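Local structure of pyridine nucleotide-disulphide oxidoreductase dimerisation region (Escherichia coli BL21, 6KYY) at residues Lys10-Ile15 with His126-Phe131; Ala37-Ser42 with Gly104-Ile109. The protein is an FAD-containing flavoprotein disulfide reductase, induced by hypochlorous acid, that probably takes part in resistance to reactive chlorine stress. One frame throughout, in Å; residues are numbered along the deposited sequence.

The two contacts lie in the FAD-binding part of the chain, their centres about 12 Å apart, and meet through neighbouring parallel strands of one mixed sheet. Strand 10-16 supplies one side of contact 1 and strand 36-40 one side of contact 2. Between the strands, probable hydrogen bonds run from I15 N to A37 O and from I39 N to I15 O, and Y11 packs on A37. In sequence the segments follow the order 10-15, 37-42, 104-109 and 126-131, so contact 2 is nested within the loop that contact 1 closes. Contact 1 joins strands inside the sheet, and contact 2 holds the adenosine end of FAD where strand 36-40 ends.

Contact 1: Lys10-Ile15 with His126-Phe131; sequences KYQAVI and HGEKIF
K10-I15 and H126-F131 run parallel in continuous register, from K10 beside H126 to I15 beside F131, and both segments turn a corner midway, at Q12 and at E128-K129. Y11 N donates a hydrogen bond to H126 O (3.1 Å) before the corner and F131 N one to V14 O (2.8 Å) after it; E128 N to Y11 O (2.9 Å) and V14 N to K129 O flank the turn, with a weak bond from K129 N to Q12 O between them. Q12 and E128 lie side by side, Q12 CG meeting E128 OE2 (3.3 Å), while Q12 OE1 is hydrogen-bonded to R35 N. K10 crosses E128 at about a right angle, with a long salt bridge from NZ to OE1 (3.8 Å). On one face, V14 CG2, anti to its carbonyl carbon, rests against G127 CA (3.6 Å). On the other, A13 CB meets the F131 ring edge near CE1 (3.5 Å), and I15 CG1 approaches F131 CD1 obliquely (4.0 Å). The Y11 hydroxyl is hydrogen-bonded to D100. These strands belong to the central sheet of the Rossmann-type FAD-binding domain: 10-16 leads into helix 20-31, which covers A13, I15 and F131, and strands 36-40 and 294-296 continue the sheet on either side.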
loop_
_atom_site.group_PDB
_atom_site.type_symbol
_atom_site.label_atom_id
_atom_site.label_comp_id
_atom_site.label_asym_id
_atom_site.label_seq_id
_atom_site.Cartn_x
_atom_site.Cartn_y
_atom_site.Cartn_z
ATOM N N LYS B 10 -27.061 32.031 -20.254
ATOM C CA LYS B 10 -25.820 31.500 -20.797
ATOM C C LYS B 10 -24.846 31.226 -19.660
ATOM O O LYS B 10 -24.574 32.107 -18.837
ATOM C CB LYS B 10 -25.199 32.466 -21.807
ATOM C CG LYS B 10 -24.132 31.821 -22.688
ATOM C CD LYS B 10 -23.590 32.786 -23.734
ATOM C CE LYS B 10 -22.907 33.977 -23.088
ATOM N NZ LYS B 10 -22.173 34.803 -24.086
ATOM N N TYR B 11 -24.321 30.007 -19.618
ATOM C CA TYR B 11 -23.362 29.623 -18.596
ATOM C C TYR B 11 -21.952 29.980 -19.043
ATOM O O TYR B 11 -21.586 29.780 -20.204
ATOM C CB TYR B 11 -23.454 28.126 -18.299
ATOM C CG TYR B 11 -24.767 27.704 -17.680
ATOM C CD1 TYR B 11 -24.961 27.769 -16.307
ATOM C CD2 TYR B 11 -25.815 27.246 -18.469
ATOM C CE1 TYR B 11 -26.159 27.384 -15.736
ATOM C CE2 TYR B 11 -27.018 26.862 -17.908
ATOM C CZ TYR B 11 -27.184 26.933 -16.541
ATOM O OH TYR B 11 -28.379 26.551 -15.975
ATOM N N GLN B 12 -21.164 30.523 -18.111
ATOM C CA GLN B 12 -19.763 30.802 -18.408
ATOM C C GLN B 12 -19.003 29.525 -18.735
ATOM O O GLN B 12 -18.021 29.559 -19.485
ATOM C CB GLN B 12 -19.108 31.528 -17.233
ATOM C CG GLN B 12 -19.679 32.911 -16.961
ATOM C CD GLN B 12 -19.372 33.403 -15.561
ATOM O OE1 GLN B 12 -19.885 32.871 -14.577
ATOM N NE2 GLN B 12 -18.531 34.427 -15.464
ATOM N N ALA B 13 -19.446 28.393 -18.190
ATOM C CA ALA B 13 -18.845 27.098 -18.465
ATOM C C ALA B 13 -19.940 26.045 -18.504
ATOM O O ALA B 13 -20.796 26.005 -17.616
ATOM C CB ALA B 13 -17.795 26.734 -17.408
ATOM N N VAL B 14 -19.916 25.205 -19.535
ATOM C CA VAL B 14 -20.831 24.075 -19.660
ATOM C C VAL B 14 -19.993 22.818 -19.824
ATOM O O VAL B 14 -19.197 22.715 -20.766
ATOM C CB VAL B 14 -21.804 24.242 -20.838
ATOM C CG1 VAL B 14 -22.778 23.075 -20.885
ATOM C CG2 VAL B 14 -22.554 25.556 -20.727
ATOM N N ILE B 15 -20.165 21.867 -18.910
ATOM C CA ILE B 15 -19.447 20.600 -18.936
ATOM C C ILE B 15 -20.414 19.511 -19.376
ATOM O O ILE B 15 -21.575 19.488 -18.952
ATOM C CB ILE B 15 -18.827 20.279 -17.561
ATOM C CG1 ILE B 15 -17.780 21.334 -17.198
ATOM C CG2 ILE B 15 -18.197 18.897 -17.563
ATOM C CD1 ILE B 15 -17.804 21.745 -15.745
ATOM N N HIS B 126 -26.671 27.268 -23.560
ATOM C CA HIS B 126 -25.582 28.002 -24.185
ATOM C C HIS B 126 -24.386 28.086 -23.245
ATOM O O HIS B 126 -24.534 28.056 -22.019
ATOM C CB HIS B 126 -26.024 29.414 -24.581
ATOM C CG HIS B 126 -27.404 29.476 -25.155
ATOM N ND1 HIS B 126 -27.802 28.698 -26.221
ATOM C CD2 HIS B 126 -28.478 30.225 -24.814
ATOM C CE1 HIS B 126 -29.063 28.965 -26.512
ATOM N NE2 HIS B 126 -29.496 29.888 -25.673
ATOM N N GLY B 127 -23.198 28.203 -23.832
ATOM C CA GLY B 127 -21.983 28.270 -23.045
ATOM C C GLY B 127 -20.902 29.165 -23.616
ATOM O O GLY B 127 -20.547 29.052 -24.793
ATOM N N GLU B 128 -20.379 30.070 -22.783
ATOM C CA GLU B 128 -19.204 30.843 -23.172
ATOM C C GLU B 128 -18.019 29.924 -23.437
ATOM O O GLU B 128 -17.276 30.115 -24.408
ATOM C CB GLU B 128 -18.860 31.858 -22.082
ATOM C CG GLU B 128 -19.465 33.235 -22.284
ATOM C CD GLU B 128 -19.409 34.083 -21.028
ATOM O OE1 GLU B 128 -19.941 35.213 -21.047
ATOM O OE2 GLU B 128 -18.833 33.620 -20.021
ATOM N N LYS B 129 -17.824 28.929 -22.576
ATOM C CA LYS B 129 -16.857 27.862 -22.775
ATOM C C LYS B 129 -17.558 26.534 -22.538
ATOM O O LYS B 129 -18.423 26.430 -21.664
ATOM C CB LYS B 129 -15.655 27.993 -21.828
ATOM C CG LYS B 129 -15.151 29.414 -21.625
ATOM C CD LYS B 129 -13.897 29.423 -20.764
ATOM C CE LYS B 129 -13.231 30.790 -20.750
ATOM N NZ LYS B 129 -13.889 31.748 -21.682
ATOM N N ILE B 130 -17.197 25.523 -23.324
ATOM C CA ILE B 130 -17.787 24.195 -23.208
ATOM C C ILE B 130 -16.666 23.172 -23.098
ATOM O O ILE B 130 -15.655 23.265 -23.802
ATOM C CB ILE B 130 -18.718 23.873 -24.397
ATOM C CG1 ILE B 130 -19.684 25.035 -24.647
ATOM C CG2 ILE B 130 -19.494 22.595 -24.136
ATOM C CD1 ILE B 130 -20.540 24.873 -25.880
ATOM N N PHE B 131 -16.846 22.195 -22.212
ATOM C CA PHE B 131 -15.820 21.206 -21.896
ATOM C C PHE B 131 -16.400 19.814 -22.112
ATOM O O PHE B 131 -17.327 19.406 -21.403
ATOM C CB PHE B 131 -15.322 21.381 -20.461
ATOM C CG PHE B 131 -14.899 22.787 -20.131
ATOM C CD1 PHE B 131 -15.830 23.732 -19.727
ATOM C CD2 PHE B 131 -13.569 23.163 -20.221
ATOM C CE1 PHE B 131 -15.442 25.024 -19.426
ATOM C CE2 PHE B 131 -13.176 24.455 -19.920
ATOM C CZ PHE B 131 -14.114 25.385 -19.523
#

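Contact 2: Ala37-Ser42 with Gly104-Ile109; sequences ALIEQS and GQAEFI. With FAD (flavin-adenine dinucleotide), chain N.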
loop_
_atom_site.group_PDB
_atom_site.type_symbol
_atom_site.label_atom_id
_atom_site.label_comp_id
_atom_site.label_asym_id
_atom_site.label_seq_id
_atom_site.Cartn_x
_atom_site.Cartn_y
_atom_site.Cartn_z
ATOM N N ALA B 37 -22.659 24.770 -15.530
ATOM C CA ALA B 37 -23.693 23.777 -15.782
ATOM C C ALA B 37 -23.030 22.493 -16.251
ATOM O O ALA B 37 -22.221 22.515 -17.183
ATOM C CB ALA B 37 -24.699 24.267 -16.827
ATOM N N LEU B 38 -23.364 21.382 -15.603
ATOM C CA LEU B 38 -22.874 20.068 -15.995
ATOM C C LEU B 38 -24.044 19.222 -16.473
ATOM O O LEU B 38 -25.035 19.061 -15.753
ATOM C CB LEU B 38 -22.155 19.375 -14.835
ATOM C CG LEU B 38 -21.282 18.178 -15.226
ATOM C CD1 LEU B 38 -19.976 18.182 -14.448
ATOM C CD2 LEU B 38 -22.028 16.869 -15.018
ATOM N N ILE B 39 -23.927 18.688 -17.685
ATOM C CA ILE B 39 -24.956 17.847 -18.282
ATOM C C ILE B 39 -24.577 16.390 -18.069
ATOM O O ILE B 39 -23.429 15.997 -18.309
ATOM C CB ILE B 39 -25.134 18.155 -19.778
ATOM C CG1 ILE B 39 -24.933 19.647 -20.041
ATOM C CG2 ILE B 39 -26.506 17.701 -20.255
ATOM C CD1 ILE B 39 -26.085 20.503 -19.577
ATOM N N GLU B 40 -25.539 15.589 -17.618
ATOM C CA GLU B 40 -25.327 14.166 -17.376
ATOM C C GLU B 40 -26.532 13.409 -17.911
ATOM O O GLU B 40 -27.664 13.663 -17.488
ATOM C CB GLU B 40 -25.120 13.887 -15.884
ATOM C CG GLU B 40 -25.022 12.416 -15.529
ATOM C CD GLU B 40 -24.085 11.653 -16.442
ATOM O OE1 GLU B 40 -24.507 10.614 -16.994
ATOM O OE2 GLU B 40 -22.924 12.087 -16.607
ATOM N N GLN B 41 -26.290 12.480 -18.837
ATOM C CA GLN B 41 -27.368 11.800 -19.543
ATOM C C GLN B 41 -28.023 10.689 -18.732
ATOM O O GLN B 41 -29.070 10.182 -19.150
ATOM C CB GLN B 41 -26.847 11.223 -20.863
ATOM C CG GLN B 41 -25.967 9.994 -20.702
ATOM C CD GLN B 41 -25.268 9.602 -21.991
ATOM O OE1 GLN B 41 -25.500 10.200 -23.043
ATOM N NE2 GLN B 41 -24.409 8.590 -21.917
ATOM N N SER B 42 -27.452 10.305 -17.593
ATOM C CA SER B 42 -27.961 9.181 -16.819
ATOM C C SER B 42 -27.913 9.512 -15.336
ATOM O O SER B 42 -26.882 9.970 -14.836
ATOM C CB SER B 42 -27.150 7.911 -17.101
ATOM O OG SER B 42 -27.873 6.748 -16.743
ATOM N N GLY B 104 -30.023 14.849 -18.860
ATOM C CA GLY B 104 -30.374 14.805 -20.268
ATOM C C GLY B 104 -29.176 14.488 -21.142
ATOM O O GLY B 104 -28.022 14.711 -20.778
ATOM N N GLN B 105 -29.465 13.958 -22.330
ATOM C CA GLN B 105 -28.441 13.585 -23.301
ATOM C C GLN B 105 -28.092 14.809 -24.142
ATOM O O GLN B 105 -28.928 15.304 -24.905
ATOM C CB GLN B 105 -28.930 12.435 -24.177
ATOM C CG GLN B 105 -27.834 11.751 -24.979
ATOM C CD GLN B 105 -27.821 12.179 -26.432
ATOM O OE1 GLN B 105 -28.859 12.210 -27.092
ATOM N NE2 GLN B 105 -26.640 12.511 -26.941
ATOM N N ALA B 106 -26.859 15.288 -24.011
ATOM C CA ALA B 106 -26.442 16.504 -24.691
ATOM C C ALA B 106 -26.075 16.228 -26.144
ATOM O O ALA B 106 -25.586 15.151 -26.495
ATOM C CB ALA B 106 -25.255 17.144 -23.969
ATOM N N GLU B 107 -26.316 17.227 -26.991
ATOM C CA GLU B 107 -26.048 17.130 -28.418
ATOM C C GLU B 107 -25.696 18.518 -28.931
ATOM O O GLU B 107 -26.370 19.495 -28.590
ATOM C CB GLU B 107 -27.260 16.567 -29.169
ATOM C CG GLU B 107 -27.057 16.394 -30.663
ATOM C CD GLU B 107 -28.370 16.298 -31.417
ATOM O OE1 GLU B 107 -28.965 17.355 -31.713
ATOM O OE2 GLU B 107 -28.811 15.166 -31.707
ATOM N N PHE B 108 -24.643 18.603 -29.741
ATOM C CA PHE B 108 -24.154 19.887 -30.232
ATOM C C PHE B 108 -25.072 20.397 -31.337
ATOM O O PHE B 108 -25.169 19.785 -32.406
ATOM C CB PHE B 108 -22.721 19.756 -30.739
ATOM C CG PHE B 108 -21.674 20.010 -29.691
ATOM C CD1 PHE B 108 -21.475 21.282 -29.180
ATOM C CD2 PHE B 108 -20.881 18.976 -29.223
ATOM C CE1 PHE B 108 -20.510 21.518 -28.218
ATOM C CE2 PHE B 108 -19.914 19.204 -28.262
ATOM C CZ PHE B 108 -19.727 20.477 -27.758
ATOM N N ILE B 109 -25.758 21.510 -31.075
ATOM C CA ILE B 109 -26.396 22.257 -32.154
ATOM C C ILE B 109 -25.371 23.136 -32.854
ATOM O O ILE B 109 -25.338 23.219 -34.086
ATOM C CB ILE B 109 -27.568 23.096 -31.611
ATOM C CG1 ILE B 109 -28.741 22.205 -31.203
ATOM C CG2 ILE B 109 -28.012 24.129 -32.639
ATOM C CD1 ILE B 109 -29.732 22.903 -30.296
HETATM P PA FAD N . -16.299 9.285 -17.491
HETATM O O1A FAD N . -16.322 8.158 -18.454
HETATM O O2A FAD N . -15.905 8.926 -16.054
HETATM O O5B FAD N . -17.681 10.029 -17.482
HETATM C C5B FAD N . -18.610 9.896 -18.579
HETATM C C4B FAD N . -19.940 10.467 -18.156
HETATM O O4B FAD N . -20.485 11.282 -19.219
HETATM C C3B FAD N . -21.010 9.432 -17.804
HETATM O O3B FAD N . -21.686 9.798 -16.608
HETATM C C2B FAD N . -21.939 9.461 -19.022
HETATM O O2B FAD N . -23.280 9.138 -18.672
HETATM C C1B FAD N . -21.831 10.924 -19.440
HETATM N N9A FAD N . -22.157 11.178 -20.840
HETATM C C8A FAD N . -21.706 10.490 -21.935
HETATM N N7A FAD N . -22.168 10.940 -23.079
HETATM C C5A FAD N . -22.983 11.999 -22.708
HETATM C C6A FAD N . -23.770 12.899 -23.453
HETATM N N6A FAD N . -23.868 12.874 -24.785
HETATM N N1A FAD N . -24.461 13.841 -22.773
HETATM C C2A FAD N . -24.366 13.872 -21.441
HETATM N N3A FAD N . -23.660 13.077 -20.634
HETATM C C4A FAD N . -22.986 12.158 -21.332
HETATM N N1 FAD N . -9.107 3.789 -14.451
HETATM C C2 FAD N . -8.090 3.797 -13.539
HETATM O O2 FAD N . -7.369 4.789 -13.381
HETATM N N3 FAD N . -7.853 2.673 -12.767
HETATM C C4 FAD N . -8.547 1.481 -12.827
HETATM O O4 FAD N . -8.248 0.554 -12.079
HETATM C C4X FAD N . -9.624 1.482 -13.804
HETATM N N5 FAD N . -10.355 0.411 -13.906
HETATM C C5X FAD N . -11.385 0.414 -14.832
HETATM C C6 FAD N . -12.166 -0.732 -14.968
HETATM C C7 FAD N . -13.213 -0.780 -15.883
HETATM C C7M FAD N . -14.036 -2.036 -16.002
HETATM C C8 FAD N . -13.486 0.340 -16.683
HETATM C C8M FAD N . -14.611 0.321 -17.683
HETATM C C9 FAD N . -12.707 1.486 -16.552
HETATM C C9A FAD N . -11.664 1.531 -15.635
HETATM N N10 FAD N . -10.861 2.677 -15.472
HETATM C C10 FAD N . -9.830 2.687 -14.566
HETATM C "C1'" FAD N . -11.093 3.879 -16.288
HETATM C "C2'" FAD N . -12.005 4.900 -15.617
HETATM O "O2'" FAD N . -13.312 4.352 -15.434
HETATM C "C3'" FAD N . -12.103 6.143 -16.503
HETATM O "O3'" FAD N . -10.878 6.306 -17.208
HETATM C "C4'" FAD N . -12.414 7.433 -15.745
HETATM O "O4'" FAD N . -13.752 7.382 -15.246
HETATM C "C5'" FAD N . -12.214 8.672 -16.594
HETATM O "O5'" FAD N . -13.418 8.926 -17.348
HETATM P P FAD N . -13.725 10.353 -17.939
HETATM O O1P FAD N . -13.257 11.430 -16.954
HETATM O O2P FAD N . -13.165 10.481 -19.302
HETATM O O3P FAD N . -15.308 10.413 -17.999
#
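Q41, whose OE1 lies 3.4 Å from Q105 CG, lays its amide flat over one face of the FAD adenine, nearly parallel to it. OE1 sits above C5A and C6A (3.1 Å to C5A), and NE2 lies over the outer rim of the five-membered ring, above C8A (3.3 Å). A chi1 of 74° sets Q41 CG between its backbone N and carbonyl carbon, on the side of the base. At the pyrimidine edge, A106 reads the adenine through its backbone: its N donates to N1A (3.1 Å, 162° at the hydrogen), and N6A returns a weak bond to A106 O. The loop bearing A106 is tied to the strand end by G104 N, which bonds to E40 O (3.0 Å) from above the carbonyl plane. I39 CG2, anti to its backbone N, also packs on A106 CB (4.0 Å). E40 takes both ribose hydroxyls, O2B on OE1 and O3B on OE2 (2.6 Å). Its carboxylate is steadied by S42 N, which meets OE1 on the anti side, and by F18 N on OE2. An acidic residue ending the second strand of a Rossmann beta-alpha-beta unit and gripping the adenosine ribose is one element of the Rossmann fingerprint for FAD or NAD, used here for FAD.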